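Local atomic coordinates of beta-d-glucoside glucohydrolase (Hypocrea jecorina, PDB entry 3ZZ1), a protein that probably hydrolyses terminal, non-reducing beta-D-glucosyl residues, releasing beta-D-glucose in the breakdown of cellulose, as a secreted family 3 glycoside hydrolase. Residues N205-T209 against T210-E214; N278-T282 against S283-D287. One frame throughout, in Å; residues are numbered along the deposited sequence.

Interaction 1: N205-T209 against T210-E214; sequences NKVNT and TWACE
One face of the Trp211 indole is covered by the chain of Lys206, whose CE sits 3.4 Å from the centroid of the six-membered ring of Trp211, only 5° off the normal, a CH-pi contact. Trp211 NE1 is hydrogen-bonded to the carbonyl O of Glu170, and the ring is also stacked with His241. Lys206 and Trp211 are cross-strand partners in a beta hairpin, strands 206-207 and 210-211 joined by a type I' turn from Val207 to Thr210, with Lys206 CA 3.8 Å from Trp211 CA in a non-hydrogen-bonded pair. With Lys206 CG anti to the carbonyl carbon (chi1 -68°) and the rest extended, CG passes 3.6 Å from Trp211 CD1, CE comes to lie over the six-membered ring, and the ammonium ends over the benzo half in a cation-pi contact, NZ 4.1 Å from the centroid of the Trp211 six-membered ring.

Val207 and Thr210 form the hydrogen-bonded pair: Val207 N to Thr210 O is 2.7 Å, and the return bond from Thr210 N to Val207 O is longer, 3.2 Å. A third backbone bond runs from Ala212 N to Asn205 O at 2.9 Å, in the carbonyl plane. Across the turn, one water bridges Asn208 O and Thr210 OG1, at 2.7 Å from both.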
ATOM      1  N   ASN A 205      -3.049  12.223  13.312  1.00 11.02           N
ATOM      2  CA  ASN A 205      -3.368  13.595  12.927  1.00 10.92           C
ATOM      3  C   ASN A 205      -4.749  14.045  13.355  1.00 10.88           C
ATOM      4  O   ASN A 205      -5.575  13.240  13.784  1.00 10.94           O
ATOM      5  CB  ASN A 205      -3.218  13.773  11.413  1.00 10.77           C
ATOM      6  CG  ASN A 205      -4.030  12.766  10.629  1.00 11.05           C
ATOM      7  OD1 ASN A 205      -3.670  11.593  10.562  1.00 10.56           O
ATOM      8  ND2 ASN A 205      -5.132  13.218  10.027  1.00 10.62           N
ATOM      9  N   LYS A 206      -4.983  15.345  13.234  1.00 11.13           N
ATOM     10  CA  LYS A 206      -6.310  15.910  13.404  1.00 11.29           C
ATOM     11  C   LYS A 206      -7.037  15.920  12.067  1.00 11.66           C
ATOM     12  O   LYS A 206      -6.412  15.955  11.001  1.00 11.27           O
ATOM     13  CB  LYS A 206      -6.229  17.325  13.984  1.00 11.22           C
ATOM     14  CG  LYS A 206      -5.735  17.392  15.418  1.00 11.18           C
ATOM     15  CD  LYS A 206      -5.757  18.818  15.936  1.00 10.69           C
ATOM     16  CE  LYS A 206      -5.608  18.857  17.439  1.00 10.55           C
ATOM     17  NZ  LYS A 206      -5.212  20.203  17.928  1.00 11.09           N
ATOM     18  N   VAL A 207      -8.363  15.863  12.142  1.00 12.31           N
ATOM     19  CA  VAL A 207      -9.234  15.941  10.979  1.00 12.80           C
ATOM     20  C   VAL A 207     -10.245  17.038  11.302  1.00 13.25           C
ATOM     21  O   VAL A 207     -11.059  16.889  12.222  1.00 13.17           O
ATOM     22  CB  VAL A 207      -9.957  14.590  10.716  1.00 12.80           C
ATOM     23  CG1 VAL A 207     -11.009  14.728   9.609  1.00 13.23           C
ATOM     24  CG2 VAL A 207      -8.955  13.493  10.371  1.00 12.60           C
ATOM     25  N   ASN A 208     -10.175  18.146  10.563  1.00 13.67           N
ATOM     26  CA  ASN A 208     -10.968  19.340  10.872  1.00 14.32           C
ATOM     27  C   ASN A 208     -10.838  19.797  12.328  1.00 14.18           C
ATOM     28  O   ASN A 208     -11.842  20.077  12.991  1.00 14.32           O
ATOM     29  CB  ASN A 208     -12.443  19.139  10.489  1.00 14.87           C
ATOM     30  CG  ASN A 208     -12.741  19.574   9.074  1.00 16.14           C
ATOM     31  OD1 ASN A 208     -11.983  19.287   8.146  1.00 18.11           O
ATOM     32  ND2 ASN A 208     -13.854  20.269   8.898  1.00 18.29           N
ATOM     33  N   THR A 209      -9.592  19.859  12.805  1.00 13.80           N
ATOM     34  CA  THR A 209      -9.218  20.284  14.174  1.00 13.76           C
ATOM     35  C   THR A 209      -9.431  19.248  15.293  1.00 13.44           C
ATOM     36  O   THR A 209      -9.049  19.495  16.435  1.00 13.60           O
ATOM     37  CB  THR A 209      -9.858  21.645  14.611  1.00 13.72           C
ATOM     38  OG1 THR A 209     -11.238  21.449  14.934  1.00 13.65           O
ATOM     39  CG2 THR A 209      -9.717  22.710  13.525  1.00 13.71           C
ATOM     40  N   THR A 210     -10.023  18.101  14.965  1.00 12.98           N
ATOM     41  CA  THR A 210     -10.260  17.035  15.941  1.00 12.65           C
ATOM     42  C   THR A 210      -9.343  15.834  15.678  1.00 12.48           C
ATOM     43  O   THR A 210      -9.350  15.287  14.580  1.00 12.16           O
ATOM     44  CB  THR A 210     -11.729  16.555  15.900  1.00 12.60           C
ATOM     45  OG1 THR A 210     -12.612  17.675  16.064  1.00 13.04           O
ATOM     46  CG2 THR A 210     -11.999  15.535  16.996  1.00 12.08           C
ATOM     47  N   TRP A 211      -8.564  15.425  16.682  1.00 12.50           N
ATOM     48  CA  TRP A 211      -7.696  14.248  16.543  1.00 12.54           C
ATOM     49  C   TRP A 211      -8.497  13.034  16.065  1.00 12.62           C
ATOM     50  O   TRP A 211      -9.603  12.773  16.558  1.00 12.31           O
ATOM     51  CB  TRP A 211      -6.955  13.933  17.849  1.00 12.52           C
ATOM     52  CG  TRP A 211      -5.626  14.644  17.983  1.00 12.26           C
ATOM     53  CD1 TRP A 211      -4.517  14.455  17.209  1.00 11.69           C
ATOM     54  CD2 TRP A 211      -5.272  15.643  18.952  1.00 11.65           C
ATOM     55  NE1 TRP A 211      -3.498  15.277  17.627  1.00 11.07           N
ATOM     56  CE2 TRP A 211      -3.931  16.018  18.694  1.00 11.65           C
ATOM     57  CE3 TRP A 211      -5.957  16.258  20.013  1.00 11.71           C
ATOM     58  CZ2 TRP A 211      -3.259  16.983  19.459  1.00 11.86           C
ATOM     59  CZ3 TRP A 211      -5.292  17.220  20.773  1.00 11.08           C
ATOM     60  CH2 TRP A 211      -3.954  17.573  20.489  1.00 12.03           C
ATOM     61  N   ALA A 212      -7.934  12.308  15.100  1.00 12.76           N
ATOM     62  CA  ALA A 212      -8.630  11.210  14.420  1.00 13.09           C
ATOM     63  C   ALA A 212      -9.216  10.169  15.370  1.00 13.44           C
ATOM     64  O   ALA A 212     -10.275   9.609  15.101  1.00 13.46           O
ATOM     65  CB  ALA A 212      -7.711  10.545  13.407  1.00 12.92           C
ATOM     66  N   CYS A 213      -8.533   9.922  16.484  1.00 14.03           N
ATOM     67  CA  CYS A 213      -8.982   8.921  17.454  1.00 14.71           C
ATOM     68  C   CYS A 213     -10.053   9.459  18.422  1.00 15.01           C
ATOM     69  O   CYS A 213     -10.391   8.808  19.411  1.00 15.13           O
ATOM     70  CB  CYS A 213      -7.778   8.315  18.194  1.00 14.43           C
ATOM     71  SG  CYS A 213      -6.725   7.282  17.116  1.00 15.45           S
ATOM     72  N   GLU A 214     -10.588  10.638  18.104  1.00 15.34           N
ATOM     73  CA  GLU A 214     -11.597  11.329  18.922  1.00 15.80           C
ATOM     74  C   GLU A 214     -12.688  11.949  18.065  1.00 15.29           C
ATOM     75  O   GLU A 214     -13.521  12.702  18.560  1.00 15.29           O
ATOM     76  CB  GLU A 214     -10.943  12.452  19.726  1.00 16.11           C
ATOM     77  CG  GLU A 214      -9.917  11.963  20.685  1.00 18.14           C
ATOM     78  CD  GLU A 214      -9.432  13.017  21.632  1.00 20.26           C
ATOM     79  OE1 GLU A 214      -9.397  14.218  21.273  1.00 21.33           O
ATOM     80  OE2 GLU A 214      -9.068  12.618  22.751  1.00 22.35           O
TER
HETATM   81  O   HOH W   1     -13.650  18.196  13.606  1.00 19.96           O

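Interaction 2: N278-T282 against S283-D287; sequences NQVPT and SRVDD
A water, not a side chain, meets the first turn of the helix where Thr282 adjoins Ser283: it accepts from Ser283 N at 2.8 Å and is hydrogen-bonded to Thr282 OG1 at 2.6 Å. Thr282 OG1 stands between its own backbone N and carbonyl carbon (chi1 48°), which brings the hydroxyl to the side where the water can span both groups. The N-cap position belongs to Pro281, which has no side-chain hydroxyl or carboxylate to cap the amides; its carbonyl O instead receives a weak, bent bond from Arg284 N (3.1 Å, 129° at the hydrogen). The first regular helical bond follows, Asp286 N to Thr282 O at 2.7 Å and 167°, nearly along the C=O axis.

Before the helix start, Val280 CG1 rests 4.0 Å from Arg284 CB and 4.2 Å from Val285 CG2, the two valine side chains crossing at about a right angle. The Pro281 ring touches the same turn through CG, 4.0 Å from Arg284 CB. Arg284 bends at chi2 and chi3 so that NH2 bridges to Asp287 OD2 one turn on, through the anti lone pair of that oxygen; NH2 also pairs with Asp252, and Asp287 OD2 with Arg291. With Pro281 at the N-cap, the segment is a helix start, opening helix 282-298 just after the Schellman motif, with Asn278 as its C-prime residue, that ends helix 269-276.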
ATOM      1  N   ASN A 278     -20.131   7.880  35.432  1.00 16.75           N
ATOM      2  CA  ASN A 278     -21.162   8.107  34.410  1.00 16.69           C
ATOM      3  C   ASN A 278     -20.769   9.061  33.272  1.00 16.64           C
ATOM      4  O   ASN A 278     -21.628   9.701  32.668  1.00 16.64           O
ATOM      5  CB  ASN A 278     -22.481   8.559  35.068  1.00 16.79           C
ATOM      6  CG  ASN A 278     -22.912   7.648  36.208  1.00 16.54           C
ATOM      7  OD1 ASN A 278     -23.165   8.109  37.326  1.00 17.26           O
ATOM      8  ND2 ASN A 278     -22.989   6.354  35.937  1.00 15.79           N
ATOM      9  N   GLN A 279     -19.471   9.151  32.988  1.00 16.64           N
ATOM     10  CA  GLN A 279     -18.973   9.962  31.873  1.00 16.68           C
ATOM     11  C   GLN A 279     -18.978   9.190  30.556  1.00 16.33           C
ATOM     12  O   GLN A 279     -19.159   9.777  29.487  1.00 16.43           O
ATOM     13  CB  GLN A 279     -17.581  10.520  32.177  1.00 16.84           C
ATOM     14  CG  GLN A 279     -17.571  11.565  33.284  1.00 17.53           C
ATOM     15  CD  GLN A 279     -18.681  12.587  33.124  1.00 18.03           C
ATOM     16  OE1 GLN A 279     -19.690  12.544  33.833  1.00 19.50           O
ATOM     17  NE2 GLN A 279     -18.513  13.498  32.181  1.00 18.42           N
ATOM     18  N   VAL A 280     -18.781   7.878  30.646  1.00 16.02           N
ATOM     19  CA  VAL A 280     -18.951   6.978  29.511  1.00 15.60           C
ATOM     20  C   VAL A 280     -20.008   5.940  29.876  1.00 15.57           C
ATOM     21  O   VAL A 280     -19.840   5.203  30.854  1.00 15.47           O
ATOM     22  CB  VAL A 280     -17.624   6.268  29.116  1.00 15.59           C
ATOM     23  CG1 VAL A 280     -17.855   5.279  27.978  1.00 14.81           C
ATOM     24  CG2 VAL A 280     -16.564   7.290  28.720  1.00 15.42           C
ATOM     25  N   PRO A 281     -21.107   5.883  29.102  1.00 15.43           N
ATOM     26  CA  PRO A 281     -22.146   4.892  29.370  1.00 15.55           C
ATOM     27  C   PRO A 281     -21.618   3.469  29.195  1.00 15.55           C
ATOM     28  O   PRO A 281     -20.739   3.228  28.356  1.00 15.66           O
ATOM     29  CB  PRO A 281     -23.215   5.202  28.317  1.00 15.61           C
ATOM     30  CG  PRO A 281     -22.487   5.923  27.228  1.00 15.65           C
ATOM     31  CD  PRO A 281     -21.428   6.716  27.929  1.00 15.51           C
ATOM     32  N   THR A 282     -22.136   2.544  29.998  1.00 15.22           N
ATOM     33  CA  THR A 282     -21.756   1.139  29.907  1.00 15.03           C
ATOM     34  C   THR A 282     -22.057   0.568  28.520  1.00 14.52           C
ATOM     35  O   THR A 282     -21.316  -0.281  28.022  1.00 14.47           O
ATOM     36  CB  THR A 282     -22.481   0.295  30.959  1.00 15.16           C
ATOM     37  OG1 THR A 282     -23.874   0.625  30.945  1.00 16.32           O
ATOM     38  CG2 THR A 282     -21.919   0.559  32.339  1.00 15.03           C
ATOM     39  N   SER A 283     -23.139   1.044  27.903  1.00 14.01           N
ATOM     40  CA  SER A 283     -23.525   0.616  26.556  1.00 13.49           C
ATOM     41  C   SER A 283     -22.402   0.832  25.540  1.00 13.13           C
ATOM     42  O   SER A 283     -22.194   0.002  24.659  1.00 12.98           O
ATOM     43  CB  SER A 283     -24.786   1.351  26.100  1.00 13.62           C
ATOM     44  OG  SER A 283     -24.549   2.747  26.008  1.00 13.63           O
ATOM     45  N   ARG A 284     -21.692   1.952  25.670  1.00 12.61           N
ATOM     46  CA  ARG A 284     -20.559   2.256  24.798  1.00 12.62           C
ATOM     47  C   ARG A 284     -19.428   1.236  24.956  1.00 12.55           C
ATOM     48  O   ARG A 284     -18.905   0.741  23.958  1.00 12.79           O
ATOM     49  CB  ARG A 284     -20.052   3.681  25.040  1.00 12.40           C
ATOM     50  CG  ARG A 284     -18.981   4.173  24.063  1.00 12.52           C
ATOM     51  CD  ARG A 284     -19.452   4.208  22.594  1.00 11.95           C
ATOM     52  NE  ARG A 284     -19.181   2.955  21.892  1.00 11.75           N
ATOM     53  CZ  ARG A 284     -17.996   2.609  21.386  1.00 11.92           C
ATOM     54  NH1 ARG A 284     -16.950   3.421  21.499  1.00 10.90           N
ATOM     55  NH2 ARG A 284     -17.854   1.444  20.767  1.00 10.10           N
ATOM     56  N   VAL A 285     -19.069   0.927  26.202  1.00 12.54           N
ATOM     57  CA  VAL A 285     -18.051  -0.084  26.507  1.00 12.39           C
ATOM     58  C   VAL A 285     -18.516  -1.474  26.068  1.00 12.40           C
ATOM     59  O   VAL A 285     -17.731  -2.253  25.527  1.00 12.42           O
ATOM     60  CB  VAL A 285     -17.653  -0.068  28.013  1.00 12.40           C
ATOM     61  CG1 VAL A 285     -16.787  -1.273  28.380  1.00 12.05           C
ATOM     62  CG2 VAL A 285     -16.925   1.234  28.356  1.00 12.37           C
ATOM     63  N   ASP A 286     -19.793  -1.774  26.291  1.00 12.35           N
ATOM     64  CA  ASP A 286     -20.388  -3.014  25.799  1.00 12.30           C
ATOM     65  C   ASP A 286     -20.262  -3.143  24.278  1.00 12.29           C
ATOM     66  O   ASP A 286     -20.022  -4.242  23.765  1.00 12.73           O
ATOM     67  CB  ASP A 286     -21.853  -3.119  26.228  1.00 12.38           C
ATOM     68  CG  ASP A 286     -22.019  -3.696  27.632  1.00 12.48           C
ATOM     69  OD1 ASP A 286     -21.011  -4.048  28.292  1.00 11.85           O
ATOM     70  OD2 ASP A 286     -23.176  -3.809  28.071  1.00 12.04           O
ATOM     71  N   ASP A 287     -20.411  -2.024  23.567  1.00 12.07           N
ATOM     72  CA  ASP A 287     -20.226  -1.998  22.116  1.00 11.81           C
ATOM     73  C   ASP A 287     -18.768  -2.232  21.704  1.00 11.72           C
ATOM     74  O   ASP A 287     -18.520  -2.926  20.717  1.00 11.68           O
ATOM     75  CB  ASP A 287     -20.741  -0.695  21.498  1.00 11.64           C
ATOM     76  CG  ASP A 287     -20.713  -0.723  19.968  1.00 11.55           C
ATOM     77  OD1 ASP A 287     -21.492  -1.488  19.363  1.00 11.38           O
ATOM     78  OD2 ASP A 287     -19.906   0.016  19.368  1.00 11.46           O
TER
HETATM   79  O   HOH W   2     -25.244   2.203  29.359  1.00 14.54           O

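In the fold
Interaction 1 precedes interaction 2 along the chain, and both fall within the family 3 N-terminal domain, a TIM-barrel clan member. Their centres are about 22 Å apart and their nearest atoms about 9 Å, so they do not touch. Helix 244-249 is common to their surroundings: Thr210 packs on Gln245 and Glu214 O is hydrogen-bonded to Ser249 OG, while Val280 and Pro281 meet Asn248. The disulfide ties Cys213, just after the hairpin, to Cys202 at the end of strand 199-202, and backbone hydrogen bonds join Lys206 with Ser174 in strand 173-174 and with Ile172 just before it. Interaction 2 lies farther out, its centre about 35 Å from the centre of the chain, against about 22 Å for the centre of interaction 1.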